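Local coordinates for geranyltranstransferase (Thermotoga maritima, PDB 2FTZ), which probably catalyses the condensation of geranyl diphosphate with isopentenyl diphosphate to give the fifteen-carbon farnesyl diphosphate, at residues 52-57 with 70-75; 93-98 with 103-108; 84-89 with 148-153. All coordinates share one frame; numbering follows the deposited sequence.

Interaction 1: 52-57 with 70-75; sequences LLVLTL and DVAVAV
Just behind the Val54–Ala72 contact, which joins an antiparallel helix pair of the all-alpha isoprenoid synthase fold, Leu52 O is gripped by two donors from a single residue: Thr56 N at 2.9 Å, the ordinary helical bond, and Thr56 OG1 at 2.7 Å. They arrive from opposite faces of the carbonyl plane. The hydroxyl stands 36° out of that plane, so it sits above the carbonyl. Thr56 OG1 also has Lys14 NZ as a hydrogen-bonding partner, on a side of the helix that does not face 70-75.

The two short axes run at 165° and approach to 8.6 Å, and the CA atoms of Val54 and Ala72 are 5.6 Å apart. Such closeness agrees with the small residue at its centre, since Ala72 offers a single methyl. Leu55 reaches this methyl with its branch point, CG to Ala72 CB 3.9 Å, and lays CD2 beside it. Val54 comes to the same methyl from its own CB and from CG1. The anti placement of Val54 CG1 relative to the backbone N (chi1 170°) carries this branch across to the neighbouring helix, where it also lies 4.0 Å from Ala72 N, an apolar atom resting on the backbone. No hydrogen bond joins the two segments. Cys183 of helix 177-189 also packs on Val54. The side chains of Val54 and Val71 cross at about a right angle and meet by one methyl each, Val54 CG1 to Val71 CG1 3.9 Å.

Interaction 2: 93-98 with 103-108; sequences NADFRR and CHRTYG
Asp95 and Arg105 meet as stacked flat groups, in the loop that follows the DDxxxxD aspartate-rich motif of polyprenyl synthetases. Their carboxylate and guanidinium planes are 24° apart, and Asp95 CG lies over one face of the guanidinium. Asp95 OD1 is 3.8 Å from Arg105 NE, a long salt bridge; because the oxygen is well out of the guanidinium plane, no N-H points at it and the attraction is one of charge alone. Arg105 CG, beside its backbone N, lies 3.7 Å from Asp95 O; the bend at chi2 (-73°) puts Arg105 CD 3.5 Å from Asp95 OD1, and that at chi3 (-66°) turns the guanidinium over the carboxylate.

One water binds the other half of the contact. It donates to Asn93 OD1 at 2.6 Å and to Asp95 OD1 at 2.7 Å, and it is hydrogen-bonded to His104 NE2 at 2.7 Å, lying in the plane of the imidazole at its edge. Three side chains are thus tied through a single site. The same ring holds CE1 3.0 Å from Ala94 O, an oblique approach; His104 NE2 is also near that oxygen, but at too poor an angle for a hydrogen bond.

Farther out, Ser102 sets the loop against the start of helix 103-107: its OG bonds to Ala94 O, and its backbone pairs with that of Asp95. Pro89 and Leu88 pack on the imidazole. Gly108, just past the helix, has a positive phi that would press a CB against the preceding carbonyl O; it stands at the N-cap position of the next helix, and Gly108 N donates to His104 O at 2.8 Å.

Interaction 3: 84-89 with 148-153; sequences IHDDLP and LGEAMD
Asp86 meets Glu150 with the end of its side chain, each atom from CB outward lying closer to the glutamate's OE2. Its CB lies 4.0 Å from Glu150 OE2, and its CG 3.6 Å from the same oxygen. With CG anti to the backbone N (chi1 -167°), OD1 then arrives 2.5 Å from Glu150 OE2 and 3.3 Å from Glu150 OE1. Asp86 OD2 lies close to Asp92 OD2, a second like-charged neighbour. Two conformers of Asp86 are deposited, so the very short approach of this one is doubtful as evidence. The carboxylate planes stand 73° apart, well away from a coplanar pairing. Glu150, bent at chi2, brings its head across the 8.1 Å between the CA atoms of Asp86 and Glu150, and its OE1 hydrogen-bonds to an unidentified ligand. Ile91 packs on both side chains, while Leu114 of the second subunit touches Glu150. With an alanine in place of Glu150, the ligand oxygen now bonded to OE1 would probably lose that partner, and a gap would be likely to open beside Ile91 and Asp86. Asp86, Asp87 and Asp92 form the sequence DDxxxxD, the first aspartate-rich motif, which in related prenyltransferases binds the magnesium ions that hold the allylic diphosphate.

In the fold
Helix 69-87 is shared by interactions 1 and 3: its early part packs in interaction 1, and its last turn bears Asp86 of interaction 3, with centres about 23 Å apart on opposite sides of the chain's centre. Interaction 2 is nested within the loop closed by interaction 3, their centres about 14 Å apart. Asp87 joins these two, its OD1 2.7 Å from Arg97 NH2 in a salt bridge and its O 2.8 Å from Ala94 N in a probable hydrogen bond. Unidentified ligand atoms, probably from the crystallisation liquor, bond to Glu150 and weakly to Arg97 and may mark a pocket; that it is the diphosphate site is inferred from the aspartate-rich motif. Interaction 1 lies about 26 Å from interaction 2, centre to centre.

Interaction 1: 52-57 with 70-75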
ATOM      1  N   LEU A  52      10.898 -17.037   7.606  1.00 23.32           N
ATOM      2  CA  LEU A  52      11.876 -18.069   7.941  1.00 25.61           C
ATOM      3  C   LEU A  52      13.039 -18.062   6.928  1.00 20.38           C
ATOM      4  O   LEU A  52      14.213 -18.135   7.353  1.00 24.94           O
ATOM      5  CB  LEU A  52      11.233 -19.463   8.049  1.00 23.97           C
ATOM      6  CG  LEU A  52      12.036 -20.541   8.755  1.00 35.00           C
ATOM      7  CD1 LEU A  52      12.487 -20.039  10.120  1.00 38.89           C
ATOM      8  CD2 LEU A  52      11.165 -21.780   8.900  1.00 35.80           C
ATOM      9  N   LEU A  53      12.758 -17.923   5.627  1.00 22.29           N
ATOM     10  CA  LEU A  53      13.822 -17.809   4.606  1.00 24.20           C
ATOM     11  C   LEU A  53      14.705 -16.597   4.837  1.00 25.11           C
ATOM     12  O   LEU A  53      15.936 -16.699   4.772  1.00 21.03           O
ATOM     13  CB  LEU A  53      13.290 -17.721   3.144  1.00 22.81           C
ATOM     14  CG  LEU A  53      12.870 -19.027   2.504  1.00 35.54           C
ATOM     15  CD1 LEU A  53      11.973 -18.718   1.304  1.00 34.83           C
ATOM     16  CD2 LEU A  53      14.110 -19.819   2.090  1.00 34.34           C
ATOM     17  N   VAL A  54      14.084 -15.442   5.094  1.00 22.03           N
ATOM     18  CA  VAL A  54      14.836 -14.221   5.351  1.00 21.42           C
ATOM     19  C   VAL A  54      15.769 -14.416   6.555  1.00 20.42           C
ATOM     20  O   VAL A  54      16.950 -14.082   6.503  1.00 22.22           O
ATOM     21  CB  VAL A  54      13.919 -13.015   5.600  1.00 20.97           C
ATOM     22  CG1 VAL A  54      14.762 -11.825   6.120  1.00 22.01           C
ATOM     23  CG2 VAL A  54      13.131 -12.660   4.325  1.00 22.52           C
ATOM     24  N   LEU A  55      15.244 -14.938   7.649  1.00 23.30           N
ATOM     25  CA  LEU A  55      16.028 -15.087   8.859  1.00 22.71           C
ATOM     26  C   LEU A  55      17.170 -16.108   8.703  1.00 22.99           C
ATOM     27  O   LEU A  55      18.284 -15.892   9.195  1.00 21.79           O
ATOM     28  CB  LEU A  55      15.152 -15.469  10.048  1.00 24.99           C
ATOM     29  CG  LEU A  55      14.154 -14.405  10.508  1.00 22.04           C
ATOM     30  CD1 LEU A  55      13.323 -15.046  11.652  1.00 34.85           C
ATOM     31  CD2 LEU A  55      14.867 -13.104  10.991  1.00 25.19           C
ATOM     32  N   THR A  56      16.885 -17.202   8.015  1.00 19.21           N
ATOM     33  CA  THR A  56      17.846 -18.247   7.781  1.00 20.33           C
ATOM     34  C   THR A  56      18.971 -17.771   6.832  1.00 20.76           C
ATOM     35  O   THR A  56      20.170 -18.019   7.081  1.00 21.23           O
ATOM     36  CB  THR A  56      17.127 -19.514   7.282  1.00 22.13           C
ATOM     37  OG1 THR A  56      16.106 -19.849   8.248  1.00 22.59           O
ATOM     38  CG2 THR A  56      18.086 -20.650   7.181  1.00 20.95           C
ATOM     39  N   LEU A  57      18.614 -17.077   5.766  1.00 20.56           N
ATOM     40  CA  LEU A  57      19.623 -16.549   4.846  1.00 20.46           C
ATOM     41  C   LEU A  57      20.510 -15.542   5.574  1.00 21.28           C
ATOM     42  O   LEU A  57      21.743 -15.567   5.446  1.00 22.83           O
ATOM     43  CB  LEU A  57      18.961 -15.874   3.656  1.00 20.96           C
ATOM     44  CG  LEU A  57      18.573 -16.756   2.470  1.00 27.11           C
ATOM     45  CD1 LEU A  57      17.637 -15.948   1.522  1.00 31.28           C
ATOM     46  CD2 LEU A  57      19.809 -17.249   1.742  1.00 26.54           C
ATOM     47  N   ASP A  70      13.279  -7.038  10.990  1.00 24.80           N
ATOM     48  CA  ASP A  70      12.423  -6.014  10.356  1.00 28.94           C
ATOM     49  C   ASP A  70      12.046  -6.370   8.929  1.00 24.49           C
ATOM     50  O   ASP A  70      10.894  -6.207   8.528  1.00 23.22           O
ATOM     51  CB  ASP A  70      13.088  -4.624  10.356  1.00 28.91           C
ATOM     52  CG  ASP A  70      13.058  -3.941  11.743  1.00 39.98           C
ATOM     53  OD1 ASP A  70      12.268  -4.346  12.623  1.00 38.81           O
ATOM     54  OD2 ASP A  70      13.832  -2.980  11.938  1.00 36.91           O
ATOM     55  N   VAL A  71      12.999  -6.853   8.144  1.00 23.33           N
ATOM     56  CA  VAL A  71      12.682  -7.355   6.825  1.00 23.97           C
ATOM     57  C   VAL A  71      11.693  -8.538   6.868  1.00 21.84           C
ATOM     58  O   VAL A  71      10.720  -8.555   6.121  1.00 22.28           O
ATOM     59  CB  VAL A  71      13.918  -7.776   6.064  1.00 24.51           C
ATOM     60  CG1 VAL A  71      13.539  -8.439   4.740  1.00 27.66           C
ATOM     61  CG2 VAL A  71      14.843  -6.565   5.837  1.00 27.77           C
ATOM     62  N   ALA A  72      11.980  -9.507   7.718  1.00 22.03           N
ATOM     63  CA  ALA A  72      11.198 -10.753   7.791  1.00 22.23           C
ATOM     64  C   ALA A  72       9.744 -10.400   8.159  1.00 24.08           C
ATOM     65  O   ALA A  72       8.809 -10.918   7.559  1.00 21.82           O
ATOM     66  CB  ALA A  72      11.805 -11.708   8.836  1.00 23.41           C
ATOM     67  N   VAL A  73       9.574  -9.528   9.156  1.00 22.93           N
ATOM     68  CA  VAL A  73       8.237  -9.116   9.596  1.00 24.00           C
ATOM     69  C   VAL A  73       7.522  -8.313   8.517  1.00 24.02           C
ATOM     70  O   VAL A  73       6.335  -8.510   8.284  1.00 23.05           O
ATOM     71  CB  VAL A  73       8.285  -8.311  10.888  1.00 27.60           C
ATOM     72  CG1 VAL A  73       6.917  -7.707  11.193  1.00 29.58           C
ATOM     73  CG2 VAL A  73       8.724  -9.238  12.047  1.00 33.58           C
ATOM     74  N   ALA A  74       8.234  -7.412   7.851  1.00 24.21           N
ATOM     75  CA  ALA A  74       7.663  -6.692   6.705  1.00 24.54           C
ATOM     76  C   ALA A  74       7.094  -7.612   5.631  1.00 23.98           C
ATOM     77  O   ALA A  74       5.956  -7.431   5.150  1.00 23.15           O
ATOM     78  CB  ALA A  74       8.688  -5.767   6.085  1.00 26.38           C
ATOM     79  N   VAL A  75       7.875  -8.612   5.244  1.00 22.15           N
ATOM     80  CA  VAL A  75       7.433  -9.551   4.223  1.00 22.17           C
ATOM     81  C   VAL A  75       6.169 -10.320   4.661  1.00 21.89           C
ATOM     82  O   VAL A  75       5.239 -10.492   3.862  1.00 23.86           O
ATOM     83  CB  VAL A  75       8.582 -10.468   3.779  0.50 22.48           C
ATOM     84  CG1 VAL A  75       8.044 -11.664   3.066  0.50 18.47           C
ATOM     85  CG2 VAL A  75       9.560  -9.665   2.854  0.50 20.08           C
TER

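Interaction 2: 93-98 with 103-108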
ATOM      1  N   ASN A  93     -13.365 -14.380  -3.315  1.00 35.26           N
ATOM      2  CA  ASN A  93     -14.584 -14.643  -2.539  1.00 38.10           C
ATOM      3  C   ASN A  93     -14.442 -15.908  -1.681  1.00 38.79           C
ATOM      4  O   ASN A  93     -15.289 -16.824  -1.729  1.00 39.91           O
ATOM      5  CB  ASN A  93     -15.797 -14.762  -3.488  1.00 38.44           C
ATOM      6  CG  ASN A  93     -17.137 -14.707  -2.763  1.00 41.49           C
ATOM      7  OD1 ASN A  93     -17.258 -14.161  -1.668  1.00 43.58           O
ATOM      8  ND2 ASN A  93     -18.162 -15.265  -3.392  1.00 46.38           N
ATOM      9  N   ALA A  94     -13.361 -15.954  -0.912  1.00 36.14           N
ATOM     10  CA  ALA A  94     -13.076 -17.081  -0.008  1.00 36.16           C
ATOM     11  C   ALA A  94     -13.828 -16.944   1.318  1.00 37.42           C
ATOM     12  O   ALA A  94     -13.689 -15.948   2.030  1.00 36.49           O
ATOM     13  CB  ALA A  94     -11.560 -17.186   0.255  1.00 35.61           C
ATOM     14  N   ASP A  95     -14.625 -17.949   1.654  1.00 36.33           N
ATOM     15  CA  ASP A  95     -15.300 -17.981   2.953  1.00 38.71           C
ATOM     16  C   ASP A  95     -14.321 -18.379   4.083  1.00 38.81           C
ATOM     17  O   ASP A  95     -14.555 -18.044   5.260  1.00 38.86           O
ATOM     18  CB  ASP A  95     -16.513 -18.939   2.913  1.00 41.50           C
ATOM     19  CG  ASP A  95     -17.753 -18.315   2.239  1.00 47.18           C
ATOM     20  OD1 ASP A  95     -17.726 -17.122   1.868  1.00 45.16           O
ATOM     21  OD2 ASP A  95     -18.773 -19.029   2.086  1.00 49.00           O
ATOM     22  N   PHE A  96     -13.240 -19.078   3.718  1.00 38.51           N
ATOM     23  CA  PHE A  96     -12.237 -19.576   4.672  1.00 39.44           C
ATOM     24  C   PHE A  96     -10.787 -19.300   4.256  1.00 42.37           C
ATOM     25  O   PHE A  96     -10.465 -19.184   3.066  1.00 39.02           O
ATOM     26  CB  PHE A  96     -12.430 -21.079   4.930  1.00 42.30           C
ATOM     27  CG  PHE A  96     -13.728 -21.397   5.578  1.00 40.50           C
ATOM     28  CD1 PHE A  96     -13.868 -21.286   6.960  1.00 47.88           C
ATOM     29  CD2 PHE A  96     -14.839 -21.743   4.813  1.00 49.29           C
ATOM     30  CE1 PHE A  96     -15.083 -21.547   7.574  1.00 49.30           C
ATOM     31  CE2 PHE A  96     -16.063 -22.002   5.414  1.00 48.58           C
ATOM     32  CZ  PHE A  96     -16.186 -21.905   6.804  1.00 49.16           C
ATOM     33  N   ARG A  97      -9.922 -19.208   5.268  1.00 44.42           N
ATOM     34  CA  ARG A  97      -8.501 -18.953   5.083  1.00 49.78           C
ATOM     35  C   ARG A  97      -7.767 -19.575   6.271  1.00 53.55           C
ATOM     36  O   ARG A  97      -7.957 -19.136   7.409  1.00 52.60           O
ATOM     37  CB  ARG A  97      -8.262 -17.443   4.986  1.00 50.11           C
ATOM     38  CG  ARG A  97      -6.822 -16.926   5.156  1.00 51.20           C
ATOM     39  CD  ARG A  97      -5.925 -17.344   4.037  1.00 51.23           C
ATOM     40  NE  ARG A  97      -6.260 -16.742   2.742  1.00 38.77           N
ATOM     41  CZ  ARG A  97      -5.684 -17.128   1.614  1.00 43.93           C
ATOM     42  NH1 ARG A  97      -4.759 -18.084   1.643  1.00 49.83           N
ATOM     43  NH2 ARG A  97      -6.001 -16.565   0.463  1.00 43.49           N
ATOM     44  N   ARG A  98      -6.933 -20.587   5.996  1.00 56.10           N
ATOM     45  CA  ARG A  98      -6.231 -21.366   7.056  1.00 56.97           C
ATOM     46  C   ARG A  98      -7.186 -22.201   7.913  1.00 56.50           C
ATOM     47  O   ARG A  98      -6.911 -22.458   9.086  1.00 59.61           O
ATOM     48  CB  ARG A  98      -5.405 -20.443   7.963  1.00 57.13           C
ATOM     49  N   CYS A 103     -11.306 -12.975   6.707  1.00 33.67           N
ATOM     50  CA  CYS A 103     -11.339 -11.656   7.344  1.00 30.98           C
ATOM     51  C   CYS A 103     -12.687 -10.981   7.154  1.00 29.57           C
ATOM     52  O   CYS A 103     -13.327 -10.545   8.137  1.00 32.47           O
ATOM     53  CB  CYS A 103     -10.227 -10.800   6.740  1.00 33.05           C
ATOM     54  SG  CYS A 103      -9.889  -9.396   7.784  1.00 34.46           S
ATOM     55  N   HIS A 104     -13.158 -10.928   5.890  1.00 31.73           N
ATOM     56  CA  HIS A 104     -14.422 -10.268   5.562  1.00 33.41           C
ATOM     57  C   HIS A 104     -15.613 -11.000   6.136  1.00 35.09           C
ATOM     58  O   HIS A 104     -16.604 -10.350   6.488  1.00 35.30           O
ATOM     59  CB  HIS A 104     -14.606 -10.001   4.048  1.00 34.61           C
ATOM     60  CG  HIS A 104     -14.644 -11.241   3.209  1.00 33.38           C
ATOM     61  ND1 HIS A 104     -13.496 -11.897   2.816  1.00 34.78           N
ATOM     62  CD2 HIS A 104     -15.684 -11.940   2.680  1.00 35.32           C
ATOM     63  CE1 HIS A 104     -13.827 -12.955   2.093  1.00 38.73           C
ATOM     64  NE2 HIS A 104     -15.147 -13.012   2.003  1.00 29.51           N
ATOM     65  N   ARG A 105     -15.525 -12.330   6.264  1.00 35.47           N
ATOM     66  CA  ARG A 105     -16.624 -13.102   6.859  1.00 38.40           C
ATOM     67  C   ARG A 105     -16.708 -12.839   8.376  1.00 38.68           C
ATOM     68  O   ARG A 105     -17.782 -12.907   8.969  1.00 40.56           O
ATOM     69  CB  ARG A 105     -16.456 -14.609   6.576  1.00 39.15           C
ATOM     70  CG  ARG A 105     -16.628 -14.999   5.094  1.00 47.04           C
ATOM     71  CD  ARG A 105     -18.062 -14.946   4.640  1.00 57.68           C
ATOM     72  NE  ARG A 105     -18.871 -15.960   5.306  1.00 64.51           N
ATOM     73  CZ  ARG A 105     -20.200 -16.010   5.264  1.00 72.37           C
ATOM     74  NH1 ARG A 105     -20.892 -15.098   4.584  1.00 73.99           N
ATOM     75  NH2 ARG A 105     -20.846 -16.978   5.913  1.00 74.60           N
ATOM     76  N   THR A 106     -15.572 -12.500   8.982  1.00 37.01           N
ATOM     77  CA  THR A 106     -15.485 -12.295  10.415  1.00 35.53           C
ATOM     78  C   THR A 106     -15.850 -10.857  10.757  1.00 36.49           C
ATOM     79  O   THR A 106     -16.628 -10.624  11.684  1.00 32.50           O
ATOM     80  CB  THR A 106     -14.080 -12.660  10.935  1.00 37.06           C
ATOM     81  OG1 THR A 106     -13.723 -13.988  10.482  1.00 35.72           O
ATOM     82  CG2 THR A 106     -14.030 -12.608  12.455  1.00 38.49           C
ATOM     83  N   TYR A 107     -15.337  -9.901   9.967  1.00 33.78           N
ATOM     84  CA  TYR A 107     -15.434  -8.486  10.288  1.00 34.68           C
ATOM     85  C   TYR A 107     -16.236  -7.625   9.335  1.00 36.07           C
ATOM     86  O   TYR A 107     -16.529  -6.484   9.672  1.00 37.95           O
ATOM     87  CB  TYR A 107     -14.024  -7.902  10.367  1.00 32.82           C
ATOM     88  CG  TYR A 107     -13.285  -8.456  11.536  1.00 33.80           C
ATOM     89  CD1 TYR A 107     -13.475  -7.929  12.834  1.00 40.71           C
ATOM     90  CD2 TYR A 107     -12.437  -9.544  11.380  1.00 33.75           C
ATOM     91  CE1 TYR A 107     -12.821  -8.456  13.903  1.00 41.42           C
ATOM     92  CE2 TYR A 107     -11.768 -10.071  12.444  1.00 32.06           C
ATOM     93  CZ  TYR A 107     -11.971  -9.540  13.703  1.00 41.57           C
ATOM     94  OH  TYR A 107     -11.304 -10.118  14.740  1.00 38.73           O
ATOM     95  N   GLY A 108     -16.570  -8.129   8.144  1.00 32.52           N
ATOM     96  CA  GLY A 108     -17.265  -7.300   7.150  1.00 29.75           C
ATOM     97  C   GLY A 108     -16.293  -6.977   6.045  1.00 28.03           C
ATOM     98  O   GLY A 108     -15.085  -6.931   6.258  1.00 26.42           O
TER
HETATM   99  O   HOH W   1     -16.763 -14.799   0.836  1.00 46.16           O

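Interaction 3: 84-89 with 148-153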
ATOM      1  N   ILE A  84      -5.682 -11.208   2.448  1.00 28.74           N
ATOM      2  CA  ILE A  84      -6.945 -10.545   2.766  1.00 28.04           C
ATOM      3  C   ILE A  84      -7.627 -10.015   1.482  1.00 29.36           C
ATOM      4  O   ILE A  84      -8.832 -10.229   1.247  1.00 32.00           O
ATOM      5  CB  ILE A  84      -6.758  -9.348   3.769  1.00 25.15           C
ATOM      6  CG1 ILE A  84      -6.301  -9.858   5.156  1.00 25.79           C
ATOM      7  CG2 ILE A  84      -8.105  -8.602   3.936  1.00 29.53           C
ATOM      8  CD1 ILE A  84      -6.001  -8.682   6.158  1.00 26.56           C
ATOM      9  N   HIS A  85      -6.887  -9.256   0.682  1.00 28.44           N
ATOM     10  CA  HIS A  85      -7.483  -8.679  -0.527  1.00 30.39           C
ATOM     11  C   HIS A  85      -7.883  -9.777  -1.569  1.00 32.66           C
ATOM     12  O   HIS A  85      -8.967  -9.702  -2.149  1.00 33.61           O
ATOM     13  CB  HIS A  85      -6.541  -7.613  -1.131  1.00 31.58           C
ATOM     14  CG  HIS A  85      -6.690  -6.247  -0.489  1.00 28.92           C
ATOM     15  ND1 HIS A  85      -6.214  -5.088  -1.092  1.00 32.01           N
ATOM     16  CD2 HIS A  85      -7.277  -5.852   0.669  1.00 31.07           C
ATOM     17  CE1 HIS A  85      -6.473  -4.048  -0.317  1.00 31.05           C
ATOM     18  NE2 HIS A  85      -7.138  -4.473   0.754  1.00 26.83           N
ATOM     19  N   ASP A  86      -7.025 -10.778  -1.775  1.00 33.50           N
ATOM     20  CA  ASP A  86      -7.355 -11.926  -2.684  1.00 32.28           C
ATOM     21  C   ASP A  86      -8.663 -12.611  -2.286  1.00 34.13           C
ATOM     22  O   ASP A  86      -9.429 -13.052  -3.168  1.00 33.69           O
ATOM     23  CB  ASP A  86      -6.158 -12.896  -2.722  0.50 31.38           C
ATOM     24  CG  ASP A  86      -6.259 -13.912  -3.821  0.50 35.36           C
ATOM     25  OD1 ASP A  86      -6.268 -13.513  -5.015  0.50 26.09           O
ATOM     26  OD2 ASP A  86      -6.306 -15.119  -3.501  0.50 26.96           O
ATOM     27  N   ASP A  87      -8.913 -12.750  -0.973  1.00 33.31           N
ATOM     28  CA  ASP A  87     -10.103 -13.473  -0.458  1.00 34.79           C
ATOM     29  C   ASP A  87     -11.389 -12.695  -0.648  1.00 32.10           C
ATOM     30  O   ASP A  87     -12.489 -13.272  -0.627  1.00 30.42           O
ATOM     31  CB  ASP A  87     -10.000 -13.782   1.061  1.00 34.25           C
ATOM     32  CG  ASP A  87      -8.993 -14.886   1.400  1.00 43.63           C
ATOM     33  OD1 ASP A  87      -8.520 -15.632   0.491  1.00 36.66           O
ATOM     34  OD2 ASP A  87      -8.670 -14.995   2.614  1.00 34.54           O
ATOM     35  N   LEU A  88     -11.277 -11.379  -0.825  1.00 31.82           N
ATOM     36  CA  LEU A  88     -12.467 -10.534  -0.877  1.00 31.45           C
ATOM     37  C   LEU A  88     -13.462 -10.985  -1.953  1.00 32.40           C
ATOM     38  O   LEU A  88     -13.064 -11.561  -2.983  1.00 32.09           O
ATOM     39  CB  LEU A  88     -12.125  -9.039  -1.051  1.00 31.80           C
ATOM     40  CG  LEU A  88     -11.417  -8.345   0.124  1.00 31.98           C
ATOM     41  CD1 LEU A  88     -10.943  -6.910  -0.268  1.00 32.20           C
ATOM     42  CD2 LEU A  88     -12.300  -8.322   1.409  1.00 30.72           C
ATOM     43  N   PRO A  89     -14.764 -10.705  -1.720  1.00 32.06           N
ATOM     44  CA  PRO A  89     -15.788 -11.161  -2.642  1.00 33.42           C
ATOM     45  C   PRO A  89     -15.560 -10.818  -4.139  1.00 35.37           C
ATOM     46  O   PRO A  89     -15.814 -11.674  -4.965  1.00 33.35           O
ATOM     47  CB  PRO A  89     -17.062 -10.494  -2.099  1.00 36.32           C
ATOM     48  CG  PRO A  89     -16.802 -10.356  -0.609  1.00 35.79           C
ATOM     49  CD  PRO A  89     -15.354  -9.978  -0.568  1.00 34.85           C
ATOM     50  N   LEU A 148       0.729  -6.410 -10.122  1.00 20.43           N
ATOM     51  CA  LEU A 148       0.640  -6.764 -11.565  1.00 20.20           C
ATOM     52  C   LEU A 148       0.299  -8.250 -11.781  1.00 20.99           C
ATOM     53  O   LEU A 148      -0.555  -8.582 -12.621  1.00 20.04           O
ATOM     54  CB  LEU A 148       1.938  -6.413 -12.287  1.00 22.74           C
ATOM     55  CG  LEU A 148       2.235  -4.949 -12.549  1.00 24.90           C
ATOM     56  CD1 LEU A 148       3.564  -4.926 -13.280  1.00 27.91           C
ATOM     57  CD2 LEU A 148       1.098  -4.276 -13.347  1.00 27.24           C
ATOM     58  N   GLY A 149       0.989  -9.126 -11.044  1.00 22.78           N
ATOM     59  CA  GLY A 149       0.701 -10.555 -11.069  1.00 22.15           C
ATOM     60  C   GLY A 149      -0.720 -10.934 -10.691  1.00 19.43           C
ATOM     61  O   GLY A 149      -1.366 -11.745 -11.337  1.00 21.76           O
ATOM     62  N   GLU A 150      -1.220 -10.379  -9.588  1.00 22.67           N
ATOM     63  CA  GLU A 150      -2.608 -10.570  -9.159  1.00 23.03           C
ATOM     64  C   GLU A 150      -3.593 -10.053 -10.231  1.00 24.80           C
ATOM     65  O   GLU A 150      -4.605 -10.700 -10.514  1.00 21.45           O
ATOM     66  CB  GLU A 150      -2.822  -9.856  -7.785  1.00 26.09           C
ATOM     67  CG  GLU A 150      -4.179  -9.979  -7.211  1.00 37.19           C
ATOM     68  CD  GLU A 150      -4.577 -11.398  -6.823  1.00 44.34           C
ATOM     69  OE1 GLU A 150      -3.778 -12.377  -6.942  1.00 36.80           O
ATOM     70  OE2 GLU A 150      -5.733 -11.509  -6.400  1.00 49.00           O
ATOM     71  N   ALA A 151      -3.341  -8.857 -10.764  1.00 20.00           N
ATOM     72  CA  ALA A 151      -4.160  -8.294 -11.845  1.00 22.15           C
ATOM     73  C   ALA A 151      -4.204  -9.235 -13.050  1.00 22.06           C
ATOM     74  O   ALA A 151      -5.244  -9.421 -13.682  1.00 22.87           O
ATOM     75  CB  ALA A 151      -3.626  -6.865 -12.259  1.00 20.00           C
ATOM     76  N   MET A 152      -3.048  -9.782 -13.405  1.00 23.30           N
ATOM     77  CA  MET A 152      -2.993 -10.716 -14.552  1.00 22.07           C
ATOM     78  C   MET A 152      -3.828 -11.931 -14.241  1.00 23.93           C
ATOM     79  O   MET A 152      -4.572 -12.403 -15.077  1.00 24.24           O
ATOM     80  CB  MET A 152      -1.559 -11.165 -14.812  1.00 22.77           C
ATOM     81  CG  MET A 152      -0.648 -10.065 -15.406  1.00 21.78           C
ATOM     82  SD  MET A 152       1.049 -10.615 -15.462  1.00 24.90           S
ATOM     83  CE  MET A 152       1.923  -9.112 -15.955  1.00 29.40           C
ATOM     84  N   ASP A 153      -3.737 -12.431 -13.017  1.00 20.49           N
ATOM     85  CA  ASP A 153      -4.497 -13.666 -12.671  1.00 24.67           C
ATOM     86  C   ASP A 153      -6.002 -13.389 -12.833  1.00 25.90           C
ATOM     87  O   ASP A 153      -6.725 -14.182 -13.410  1.00 23.41           O
ATOM     88  CB  ASP A 153      -4.159 -14.084 -11.233  1.00 27.77           C
ATOM     89  CG  ASP A 153      -4.345 -15.595 -10.955  1.00 34.32           C
ATOM     90  OD1 ASP A 153      -4.537 -16.427 -11.876  1.00 28.92           O
ATOM     91  OD2 ASP A 153      -4.197 -15.928  -9.771  1.00 32.10           O
TER